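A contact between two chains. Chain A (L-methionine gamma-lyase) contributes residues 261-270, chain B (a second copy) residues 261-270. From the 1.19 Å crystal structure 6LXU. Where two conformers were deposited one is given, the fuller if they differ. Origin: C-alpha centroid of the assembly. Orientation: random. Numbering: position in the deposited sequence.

Chain A 261-270: KTFEIRMERH
Chain B, residues 261-270: KTFEIRMERH

The contact is a two-fold symmetric crossing of two identical helix N-termini, with a small apolar centre at the axis and an arginine-glutamate salt-bridge cluster at each of two related sites. In both chains residues 263-270 are helical and continue beyond the stretch, with backbone bonds such as R266(A) N to T262(A) O (2.8 Å) and R269(A) N to I265(A) O (3.1 Å). T262(A) and T262(B) occupy the N-cap positions at phi/psi -109/11°, and the helical residues have phi from -72 to -52° and psi from -51 to -32°. The helix axes approach to 9.9 Å with 108° between their N-to-C directions, so the chains match residue to residue only near the axis: the CA atoms of I265(A) and I265(B) are 6.6 Å apart, those of T262(A) and T262(B) 7.4 Å. Together the stretches bury 520 Å².

I265(A) points toward the partner and gives up more area than any other residue. With chi1 p (53°) and chi2 t, its CD1 lies alongside the axis: I265(A) CG1 lies 3.9 Å from I265(B) CD1, and I265(A) CD1 reaches 3.7 Å from R266(B) N, packing against the start of that arginine side chain. A branched aliphatic residue suits this place, filling the space between the close backbones without needing a polar partner. T262(A) (chi1 p) also points toward the other chain; T262(A) OG1 is 3.7 Å from T262(B) CG2, and T262(A) CG2 is 3.7 Å from R266(B) CD. The T262(A) side chain makes no capping bond. R266(A) NE donates to T262(A) OG1 at 2.9 Å, one turn along the same chain, and the methylenes of R266(A) (m, t, m, chi4 101°) pack across the contact, R266(A) CD lying 3.7 Å from T262(B) CG2.

The polar grip comes from R269(A), which curls toward the partner with chi angles t, p, p and 96°. R269(A) NH2 donates to E268(B) OE1 at 2.8 Å, a salt bridge with an N-H...O angle of 145°, while R269(A) NH1 forms a longer one with E264(B) OE1 at 3.5 Å. Both carboxylate oxygens lie near the guanidinium plane, at its edge; one face is covered by I265(B) CG2, 3.7 Å from R269(A) NH1. E264(B) starts sideways but, extended (t, t, 48°), brings its carboxylate nearer; E268(B) is m, t, -7°. Two waters reinforce each cluster: R269(A) NH1 donates to one at 2.9 Å and to another at 3.0 Å, and the second donates to E268(B) OE2 at 2.6 Å. The two-fold repeats every bond with the chains exchanged.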

# COMPACT_ATOMS: atom_id res chain seq x y z
N LYS A 261 7.91 -3.91 15.05
CA LYS A 261 7.40 -5.06 15.81
C LYS A 261 8.47 -6.12 16.03
O LYS A 261 8.39 -6.85 17.02
CB LYS A 261 6.21 -5.71 15.09
CG LYS A 261 5.02 -4.81 14.86
CD LYS A 261 4.27 -4.45 16.13
CE LYS A 261 3.11 -3.51 15.83
NZ LYS A 261 2.36 -3.18 17.07
N THR A 262 9.43 -6.23 15.11
CA THR A 262 10.51 -7.21 15.22
C THR A 262 11.86 -6.56 15.53
O THR A 262 12.89 -7.24 15.49
CB THR A 262 10.63 -8.05 13.94
OG1 THR A 262 10.85 -7.19 12.81
CG2 THR A 262 9.39 -8.91 13.75
N PHE A 263 11.88 -5.28 15.90
CA PHE A 263 13.14 -4.55 16.11
C PHE A 263 14.06 -5.26 17.11
O PHE A 263 15.26 -5.44 16.85
CB PHE A 263 12.84 -3.12 16.55
CG PHE A 263 14.06 -2.32 16.88
CD1 PHE A 263 14.98 -1.97 15.90
CD2 PHE A 263 14.28 -1.88 18.17
CE1 PHE A 263 16.11 -1.23 16.22
CE2 PHE A 263 15.41 -1.13 18.49
CZ PHE A 263 16.32 -0.80 17.51
N GLU A 264 13.53 -5.66 18.27
CA GLU A 264 14.39 -6.27 19.28
C GLU A 264 15.04 -7.55 18.78
O GLU A 264 16.25 -7.73 18.90
CB GLU A 264 13.60 -6.57 20.56
CG GLU A 264 14.45 -7.22 21.65
CD GLU A 264 13.66 -7.67 22.84
OE1 GLU A 264 12.63 -8.34 22.68
OE2 GLU A 264 14.10 -7.37 23.98
N ILE A 265 14.23 -8.46 18.24
CA ILE A 265 14.75 -9.74 17.80
C ILE A 265 15.63 -9.60 16.56
O ILE A 265 16.57 -10.37 16.40
CB ILE A 265 13.66 -10.83 17.62
CG1 ILE A 265 12.51 -10.38 16.71
CG2 ILE A 265 13.16 -11.28 18.99
CD1 ILE A 265 11.59 -11.51 16.28
N ARG A 266 15.32 -8.65 15.69
CA ARG A 266 16.20 -8.40 14.54
C ARG A 266 17.56 -7.93 15.03
O ARG A 266 18.59 -8.46 14.62
CB ARG A 266 15.60 -7.39 13.57
CG ARG A 266 14.42 -7.93 12.77
CD ARG A 266 13.91 -6.99 11.69
NE ARG A 266 13.31 -5.76 12.21
CZ ARG A 266 13.90 -4.56 12.27
NH1 ARG A 266 15.16 -4.39 11.86
NH2 ARG A 266 13.24 -3.52 12.76
N MET A 267 17.59 -6.93 15.89
CA MET A 267 18.89 -6.42 16.35
C MET A 267 19.69 -7.49 17.08
O MET A 267 20.92 -7.57 16.93
CB MET A 267 18.72 -5.18 17.23
CG MET A 267 18.14 -3.97 16.51
SD MET A 267 18.86 -3.59 14.90
CE MET A 267 20.56 -3.29 15.37
N GLU A 268 19.01 -8.30 17.89
CA GLU A 268 19.69 -9.39 18.59
C GLU A 268 20.36 -10.35 17.61
O GLU A 268 21.52 -10.72 17.79
CB GLU A 268 18.73 -10.13 19.52
CG GLU A 268 18.46 -9.34 20.78
CD GLU A 268 17.47 -9.94 21.72
OE1 GLU A 268 16.86 -10.96 21.36
OE2 GLU A 268 17.33 -9.36 22.83
N ARG A 269 19.64 -10.74 16.56
CA ARG A 269 20.19 -11.67 15.58
C ARG A 269 21.26 -11.01 14.71
O ARG A 269 22.28 -11.64 14.40
CB ARG A 269 19.07 -12.27 14.74
CG ARG A 269 19.52 -13.28 13.68
CD ARG A 269 20.34 -14.42 14.25
NE ARG A 269 19.69 -15.10 15.38
CZ ARG A 269 18.96 -16.21 15.30
NH1 ARG A 269 18.77 -16.80 14.13
NH2 ARG A 269 18.44 -16.74 16.39
N HIS A 270 21.04 -9.77 14.31
CA HIS A 270 22.05 -9.01 13.56
C HIS A 270 23.39 -9.05 14.33
O HIS A 270 24.44 -9.36 13.76
CB HIS A 270 21.66 -7.53 13.41
CG HIS A 270 20.71 -7.21 12.29
ND1 HIS A 270 20.99 -7.42 10.96
CD2 HIS A 270 19.51 -6.55 12.32
CE1 HIS A 270 19.99 -6.96 10.23
NE2 HIS A 270 19.08 -6.42 11.02
N LYS B 261 10.58 -12.47 6.08
CA LYS B 261 11.98 -12.11 6.33
C LYS B 261 12.38 -12.34 7.78
O LYS B 261 13.55 -12.59 8.05
CB LYS B 261 12.24 -10.64 5.99
CG LYS B 261 11.97 -10.25 4.55
CD LYS B 261 12.97 -10.83 3.57
CE LYS B 261 12.62 -10.43 2.15
NZ LYS B 261 13.61 -10.97 1.18
N THR B 262 11.42 -12.24 8.71
CA THR B 262 11.68 -12.45 10.13
C THR B 262 11.06 -13.75 10.66
O THR B 262 11.06 -13.98 11.87
CB THR B 262 11.17 -11.27 10.97
OG1 THR B 262 9.77 -11.07 10.75
CG2 THR B 262 11.96 -10.01 10.65
N PHE B 263 10.59 -14.63 9.77
CA PHE B 263 9.88 -15.85 10.20
C PHE B 263 10.71 -16.68 11.18
O PHE B 263 10.19 -17.11 12.23
CB PHE B 263 9.50 -16.67 8.97
CG PHE B 263 8.85 -17.98 9.29
CD1 PHE B 263 7.60 -18.04 9.90
CD2 PHE B 263 9.47 -19.17 8.97
CE1 PHE B 263 7.01 -19.26 10.20
CE2 PHE B 263 8.88 -20.39 9.27
CZ PHE B 263 7.65 -20.43 9.87
N GLU B 264 11.98 -16.94 10.88
CA GLU B 264 12.78 -17.80 11.75
C GLU B 264 12.91 -17.21 13.15
O GLU B 264 12.67 -17.89 14.15
CB GLU B 264 14.17 -18.03 11.17
CG GLU B 264 15.05 -18.92 12.05
CD GLU B 264 16.47 -19.02 11.58
OE1 GLU B 264 17.10 -18.00 11.28
OE2 GLU B 264 16.98 -20.17 11.53
N ILE B 265 13.32 -15.95 13.23
CA ILE B 265 13.54 -15.33 14.53
C ILE B 265 12.24 -15.09 15.28
O ILE B 265 12.23 -15.14 16.50
CB ILE B 265 14.42 -14.05 14.46
CG1 ILE B 265 13.90 -13.01 13.45
CG2 ILE B 265 15.87 -14.45 14.17
CD1 ILE B 265 14.55 -11.65 13.58
N ARG B 266 11.15 -14.81 14.56
CA ARG B 266 9.86 -14.68 15.23
C ARG B 266 9.46 -16.01 15.85
O ARG B 266 9.10 -16.08 17.02
CB ARG B 266 8.76 -14.20 14.27
CG ARG B 266 8.90 -12.73 13.88
CD ARG B 266 7.74 -12.20 13.05
NE ARG B 266 7.64 -12.80 11.72
CZ ARG B 266 6.78 -13.77 11.36
NH1 ARG B 266 5.94 -14.31 12.25
NH2 ARG B 266 6.78 -14.22 10.11
N MET B 267 9.51 -17.09 15.08
CA MET B 267 9.11 -18.39 15.63
C MET B 267 9.98 -18.80 16.81
O MET B 267 9.47 -19.36 17.79
CB MET B 267 9.11 -19.48 14.56
CG MET B 267 8.08 -19.27 13.45
SD MET B 267 6.42 -18.82 13.98
CE MET B 267 5.99 -20.24 14.97
N GLU B 268 11.28 -18.53 16.72
CA GLU B 268 12.18 -18.85 17.83
C GLU B 268 11.77 -18.12 19.10
O GLU B 268 11.71 -18.72 20.17
CB GLU B 268 13.64 -18.54 17.45
CG GLU B 268 14.20 -19.60 16.54
CD GLU B 268 15.59 -19.36 16.06
OE1 GLU B 268 16.13 -18.27 16.33
OE2 GLU B 268 16.13 -20.29 15.41
N ARG B 269 11.47 -16.83 18.99
CA ARG B 269 11.09 -16.04 20.16
C ARG B 269 9.69 -16.41 20.65
O ARG B 269 9.46 -16.48 21.86
CB ARG B 269 11.20 -14.55 19.85
CG ARG B 269 10.84 -13.63 21.01
CD ARG B 269 11.63 -13.91 22.28
NE ARG B 269 13.08 -13.94 22.07
CZ ARG B 269 13.92 -12.92 22.26
NH1 ARG B 269 13.46 -11.76 22.69
NH2 ARG B 269 15.21 -13.08 22.05
N HIS B 270 8.75 -16.63 19.73
CA HIS B 270 7.42 -17.10 20.10
C HIS B 270 7.53 -18.35 21.00
O HIS B 270 6.92 -18.42 22.06
CB HIS B 270 6.59 -17.50 18.87
CG HIS B 270 5.91 -16.38 18.12
ND1 HIS B 270 4.95 -15.57 18.68
CD2 HIS B 270 5.98 -16.04 16.81
CE1 HIS B 270 4.50 -14.74 17.75
NE2 HIS B 270 5.10 -15.00 16.60
O HOH W 1 11.05 -10.48 23.68
O HOH W 2 15.34 -10.13 24.38
O HOH W 3 19.62 -16.69 11.36
O HOH W 4 18.42 -19.79 14.20